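Long-range contact in pilin (Clostridioides difficile, PDB 6T8S), which probably assembles, as the major type IV pilin, into the thin surface fibres that this bacterium extends: residues Tyr70-Gln82 with Tyr110-Leu122. Residues are numbered along the deposited sequence; the frame is centred on the assembly and turned at random.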
loop_
_atom_site.group_PDB
_atom_site.type_symbol
_atom_site.label_atom_id
_atom_site.label_comp_id
_atom_site.label_asym_id
_atom_site.label_seq_id
_atom_site.Cartn_x
_atom_site.Cartn_y
_atom_site.Cartn_z
ATOM N N TYR A 70 0.960 5.003 5.987
ATOM C CA TYR A 70 1.733 4.392 4.885
ATOM C C TYR A 70 3.188 4.215 5.333
ATOM O O TYR A 70 3.708 5.075 6.076
ATOM C CB TYR A 70 1.692 5.276 3.635
ATOM C CG TYR A 70 0.353 5.409 2.950
ATOM C CD1 TYR A 70 -0.284 4.307 2.407
ATOM C CD2 TYR A 70 -0.242 6.649 2.768
ATOM C CE1 TYR A 70 -1.495 4.422 1.741
ATOM C CE2 TYR A 70 -1.449 6.785 2.098
ATOM C CZ TYR A 70 -2.077 5.668 1.574
ATOM O OH TYR A 70 -3.266 5.770 0.907
ATOM N N LYS A 71 3.841 3.165 4.844
ATOM C CA LYS A 71 5.326 3.070 4.824
ATOM C C LYS A 71 5.747 2.165 3.666
ATOM O O LYS A 71 4.876 1.495 3.086
ATOM C CB LYS A 71 5.865 2.630 6.195
ATOM C CG LYS A 71 5.648 1.185 6.589
ATOM C CD LYS A 71 6.360 0.826 7.921
ATOM C CE LYS A 71 7.836 0.515 7.766
ATOM N NZ LYS A 71 8.529 0.242 9.054
ATOM N N LEU A 72 7.035 2.182 3.331
ATOM C CA LEU A 72 7.616 1.384 2.231
ATOM C C LEU A 72 8.517 0.310 2.838
ATOM O O LEU A 72 9.379 0.680 3.666
ATOM C CB LEU A 72 8.421 2.303 1.310
ATOM C CG LEU A 72 7.600 3.314 0.513
ATOM C CD1 LEU A 72 8.514 4.254 -0.247
ATOM C CD2 LEU A 72 6.660 2.614 -0.441
ATOM N N ILE A 73 8.304 -0.941 2.435
ATOM C CA ILE A 73 9.103 -2.111 2.884
ATOM C C ILE A 73 9.570 -2.912 1.668
ATOM O O ILE A 73 8.908 -2.902 0.600
ATOM C CB ILE A 73 8.326 -2.982 3.887
ATOM C CG1 ILE A 73 7.129 -3.684 3.244
ATOM C CG2 ILE A 73 7.957 -2.153 5.118
ATOM C CD1 ILE A 73 6.404 -4.657 4.156
ATOM N N LYS A 74 10.665 -3.635 1.850
ATOM C CA LYS A 74 11.155 -4.598 0.844
ATOM C C LYS A 74 10.713 -5.986 1.307
ATOM O O LYS A 74 10.911 -6.312 2.500
ATOM C CB LYS A 74 12.664 -4.422 0.666
ATOM C CG LYS A 74 13.284 -5.347 -0.367
ATOM C CD LYS A 74 14.614 -4.859 -0.888
ATOM C CE LYS A 74 15.546 -5.995 -1.257
ATOM N NZ LYS A 74 16.940 -5.517 -1.418
ATOM N N VAL A 75 10.062 -6.732 0.426
ATOM C CA VAL A 75 9.643 -8.143 0.658
ATOM C C VAL A 75 10.293 -8.977 -0.446
ATOM O O VAL A 75 9.878 -8.842 -1.592
ATOM C CB VAL A 75 8.113 -8.292 0.683
ATOM C CG1 VAL A 75 7.701 -9.723 1.001
ATOM C CG2 VAL A 75 7.475 -7.328 1.676
ATOM N N GLY A 76 11.327 -9.754 -0.110
ATOM C CA GLY A 76 12.210 -10.381 -1.114
ATOM C C GLY A 76 12.788 -9.337 -2.055
ATOM O O GLY A 76 13.497 -8.434 -1.575
ATOM N N ASN A 77 12.475 -9.437 -3.347
ATOM C CA ASN A 77 12.973 -8.529 -4.414
ATOM C C ASN A 77 11.960 -7.401 -4.673
ATOM O O ASN A 77 12.272 -6.520 -5.492
ATOM C CB ASN A 77 13.266 -9.299 -5.708
ATOM C CG ASN A 77 12.075 -10.093 -6.216
ATOM O OD1 ASN A 77 11.366 -10.730 -5.435
ATOM N ND2 ASN A 77 11.838 -10.060 -7.519
ATOM N N LYS A 78 10.803 -7.407 -3.998
ATOM C CA LYS A 78 9.668 -6.494 -4.309
ATOM C C LYS A 78 9.668 -5.279 -3.378
ATOM O O LYS A 78 9.959 -5.438 -2.178
ATOM C CB LYS A 78 8.350 -7.262 -4.199
ATOM C CG LYS A 78 8.180 -8.360 -5.244
ATOM C CD LYS A 78 6.867 -9.080 -5.117
ATOM C CE LYS A 78 6.738 -10.284 -6.028
ATOM N NZ LYS A 78 7.810 -11.270 -5.762
ATOM N N LEU A 79 9.298 -4.114 -3.914
ATOM C CA LEU A 79 8.889 -2.931 -3.115
ATOM C C LEU A 79 7.395 -3.029 -2.827
ATOM O O LEU A 79 6.616 -3.220 -3.781
ATOM C CB LEU A 79 9.179 -1.626 -3.857
ATOM C CG LEU A 79 8.745 -0.373 -3.101
ATOM C CD1 LEU A 79 9.499 -0.249 -1.787
ATOM C CD2 LEU A 79 8.932 0.877 -3.942
ATOM N N VAL A 80 7.020 -2.856 -1.558
ATOM C CA VAL A 80 5.624 -3.042 -1.078
ATOM C C VAL A 80 5.200 -1.781 -0.323
ATOM O O VAL A 80 5.965 -1.278 0.531
ATOM C CB VAL A 80 5.512 -4.307 -0.207
ATOM C CG1 VAL A 80 4.144 -4.434 0.443
ATOM C CG2 VAL A 80 5.850 -5.554 -1.013
ATOM N N LEU A 81 4.004 -1.291 -0.629
ATOM C CA LEU A 81 3.349 -0.229 0.151
ATOM C C LEU A 81 2.603 -0.917 1.300
ATOM O O LEU A 81 1.665 -1.689 1.042
ATOM C CB LEU A 81 2.397 0.562 -0.753
ATOM C CG LEU A 81 1.625 1.677 -0.056
ATOM C CD1 LEU A 81 2.558 2.769 0.444
ATOM C CD2 LEU A 81 0.551 2.247 -0.983
ATOM N N GLN A 82 3.065 -0.686 2.525
ATOM C CA GLN A 82 2.371 -1.124 3.751
ATOM C C GLN A 82 1.367 -0.044 4.131
ATOM O O GLN A 82 1.716 1.164 4.128
ATOM C CB GLN A 82 3.397 -1.385 4.862
ATOM C CG GLN A 82 2.751 -1.705 6.213
ATOM C CD GLN A 82 3.793 -2.029 7.262
ATOM O OE1 GLN A 82 4.848 -2.574 6.948
ATOM N NE2 GLN A 82 3.511 -1.687 8.513
ATOM N N TYR A 110 -2.133 -8.048 -0.547
ATOM C CA TYR A 110 -1.905 -9.168 0.407
ATOM C C TYR A 110 -2.304 -8.723 1.819
ATOM O O TYR A 110 -2.127 -7.529 2.170
ATOM C CB TYR A 110 -0.451 -9.652 0.282
ATOM C CG TYR A 110 -0.136 -10.275 -1.056
ATOM C CD1 TYR A 110 -0.324 -11.631 -1.283
ATOM C CD2 TYR A 110 0.275 -9.498 -2.130
ATOM C CE1 TYR A 110 -0.066 -12.202 -2.523
ATOM C CE2 TYR A 110 0.512 -10.049 -3.383
ATOM C CZ TYR A 110 0.357 -11.409 -3.583
ATOM O OH TYR A 110 0.576 -11.977 -4.814
ATOM N N THR A 111 -2.836 -9.662 2.609
ATOM C CA THR A 111 -3.254 -9.445 4.022
ATOM C C THR A 111 -2.143 -9.864 4.997
ATOM O O THR A 111 -2.293 -9.581 6.199
ATOM C CB THR A 111 -4.580 -10.158 4.297
ATOM O OG1 THR A 111 -4.436 -11.546 4.006
ATOM C CG2 THR A 111 -5.713 -9.596 3.464
ATOM N N SER A 112 -1.070 -10.507 4.525
ATOM C CA SER A 112 0.107 -10.862 5.363
ATOM C C SER A 112 1.383 -10.922 4.521
ATOM O O SER A 112 1.304 -11.188 3.306
ATOM C CB SER A 112 -0.109 -12.177 6.084
ATOM O OG SER A 112 -0.095 -13.252 5.160
ATOM N N VAL A 113 2.520 -10.699 5.170
ATOM C CA VAL A 113 3.879 -10.879 4.591
ATOM C C VAL A 113 4.786 -11.388 5.708
ATOM O O VAL A 113 4.478 -11.127 6.890
ATOM C CB VAL A 113 4.436 -9.574 3.992
ATOM C CG1 VAL A 113 3.580 -9.063 2.843
ATOM C CG2 VAL A 113 4.616 -8.496 5.049
ATOM N N THR A 114 5.847 -12.096 5.329
ATOM C CA THR A 114 7.102 -12.233 6.113
ATOM C C THR A 114 8.147 -11.338 5.426
ATOM O O THR A 114 7.779 -10.669 4.430
ATOM C CB THR A 114 7.462 -13.717 6.265
ATOM O OG1 THR A 114 7.887 -14.209 4.994
ATOM C CG2 THR A 114 6.298 -14.536 6.780
ATOM N N ALA A 115 9.391 -11.298 5.926
ATOM C CA ALA A 115 10.496 -10.488 5.351
ATOM C C ALA A 115 10.870 -11.023 3.960
ATOM O O ALA A 115 11.440 -10.252 3.152
ATOM C CB ALA A 115 11.686 -10.491 6.285
ATOM N N ASP A 116 10.552 -12.294 3.687
ATOM C CA ASP A 116 10.924 -12.994 2.430
ATOM C C ASP A 116 9.730 -13.099 1.475
ATOM O O ASP A 116 9.976 -13.010 0.267
ATOM C CB ASP A 116 11.472 -14.395 2.724
ATOM C CG ASP A 116 12.852 -14.396 3.363
ATOM O OD1 ASP A 116 13.657 -13.500 3.029
ATOM O OD2 ASP A 116 13.111 -15.296 4.190
ATOM N N ASN A 117 8.503 -13.303 1.974
ATOM C CA ASN A 117 7.383 -13.836 1.148
ATOM C C ASN A 117 6.061 -13.089 1.374
ATOM O O ASN A 117 5.650 -12.910 2.536
ATOM C CB ASN A 117 7.153 -15.323 1.419
ATOM C CG ASN A 117 8.360 -16.158 1.051
ATOM O OD1 ASN A 117 9.052 -16.661 1.929
ATOM N ND2 ASN A 117 8.642 -16.265 -0.238
ATOM N N LEU A 118 5.371 -12.785 0.271
ATOM C CA LEU A 118 3.959 -12.317 0.248
ATOM C C LEU A 118 3.073 -13.463 0.743
ATOM O O LEU A 118 3.344 -14.609 0.339
ATOM C CB LEU A 118 3.583 -11.933 -1.187
ATOM C CG LEU A 118 4.460 -10.875 -1.857
ATOM C CD1 LEU A 118 4.118 -10.751 -3.339
ATOM C CD2 LEU A 118 4.329 -9.530 -1.148
ATOM N N GLY A 119 2.059 -13.166 1.562
ATOM C CA GLY A 119 1.181 -14.158 2.213
ATOM C C GLY A 119 -0.131 -14.353 1.472
ATOM O O GLY A 119 -0.075 -14.559 0.249
ATOM N N ASN A 120 -1.265 -14.338 2.184
ATOM C CA ASN A 120 -2.598 -14.672 1.611
ATOM C C ASN A 120 -3.077 -13.481 0.774
ATOM O O ASN A 120 -3.175 -12.362 1.272
ATOM C CB ASN A 120 -3.638 -15.076 2.669
ATOM C CG ASN A 120 -3.725 -16.571 2.968
ATOM O OD1 ASN A 120 -3.091 -17.419 2.330
ATOM N ND2 ASN A 120 -4.530 -16.922 3.956
ATOM N N PRO A 121 -3.367 -13.674 -0.526
ATOM C CA PRO A 121 -3.868 -12.571 -1.347
ATOM C C PRO A 121 -5.273 -12.125 -0.916
ATOM O O PRO A 121 -6.085 -12.971 -0.560
ATOM C CB PRO A 121 -3.899 -13.144 -2.771
ATOM C CG PRO A 121 -3.911 -14.650 -2.601
ATOM C CD PRO A 121 -3.212 -14.923 -1.287
ATOM N N LEU A 122 -5.538 -10.816 -0.944
ATOM C CA LEU A 122 -6.919 -10.298 -0.792
ATOM C C LEU A 122 -7.780 -10.939 -1.884
ATOM O O LEU A 122 -7.284 -11.077 -3.008
ATOM C CB LEU A 122 -6.915 -8.766 -0.918
ATOM C CG LEU A 122 -8.226 -8.059 -0.553
ATOM C CD1 LEU A 122 -8.449 -8.007 0.948
ATOM C CD2 LEU A 122 -8.248 -6.640 -1.111
#
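The β-hairpin 70-82, closed by a type II' turn from V75 to K78, meets the tip of the loop between strands 109-110 and 128-138 where V75 lies against the backbone of the turn T114-N117. With V75 CG1 anti to the backbone N (chi1 -177°), one methyl touches both arms of the bend: V75 CG1 is 3.6 Å from T114 O and 4.0 Å from L118 CD2. The other methyl, CG2, faces V113, whose CG2 is 4.3 Å from I73 CD1. L118 spreads its two branches along the second hairpin strand: CD2 lies more loosely against V80 CG2, while CD1 sits 3.7 Å from K78 CD, the lysine chain crossing the leucine at about a right angle. In the type IV pilin fold an antiparallel sheet packs against a long N-terminal helix, here 9-37; this hairpin forms one end of that sheet, and I73 and V113 both reach Y134 of strand 128-138. Polar linkage between the segments is slight, a single weak hydrogen bond from G76 N to A115 O at 3.3 Å, in a poorly ordered part of the loop. The backbone bond T114 N to N117 O closes the turn, and T114 OG1 accepts from N117 N as an ST motif. Farther along, L118 CB sits over one face of the Y110 ring.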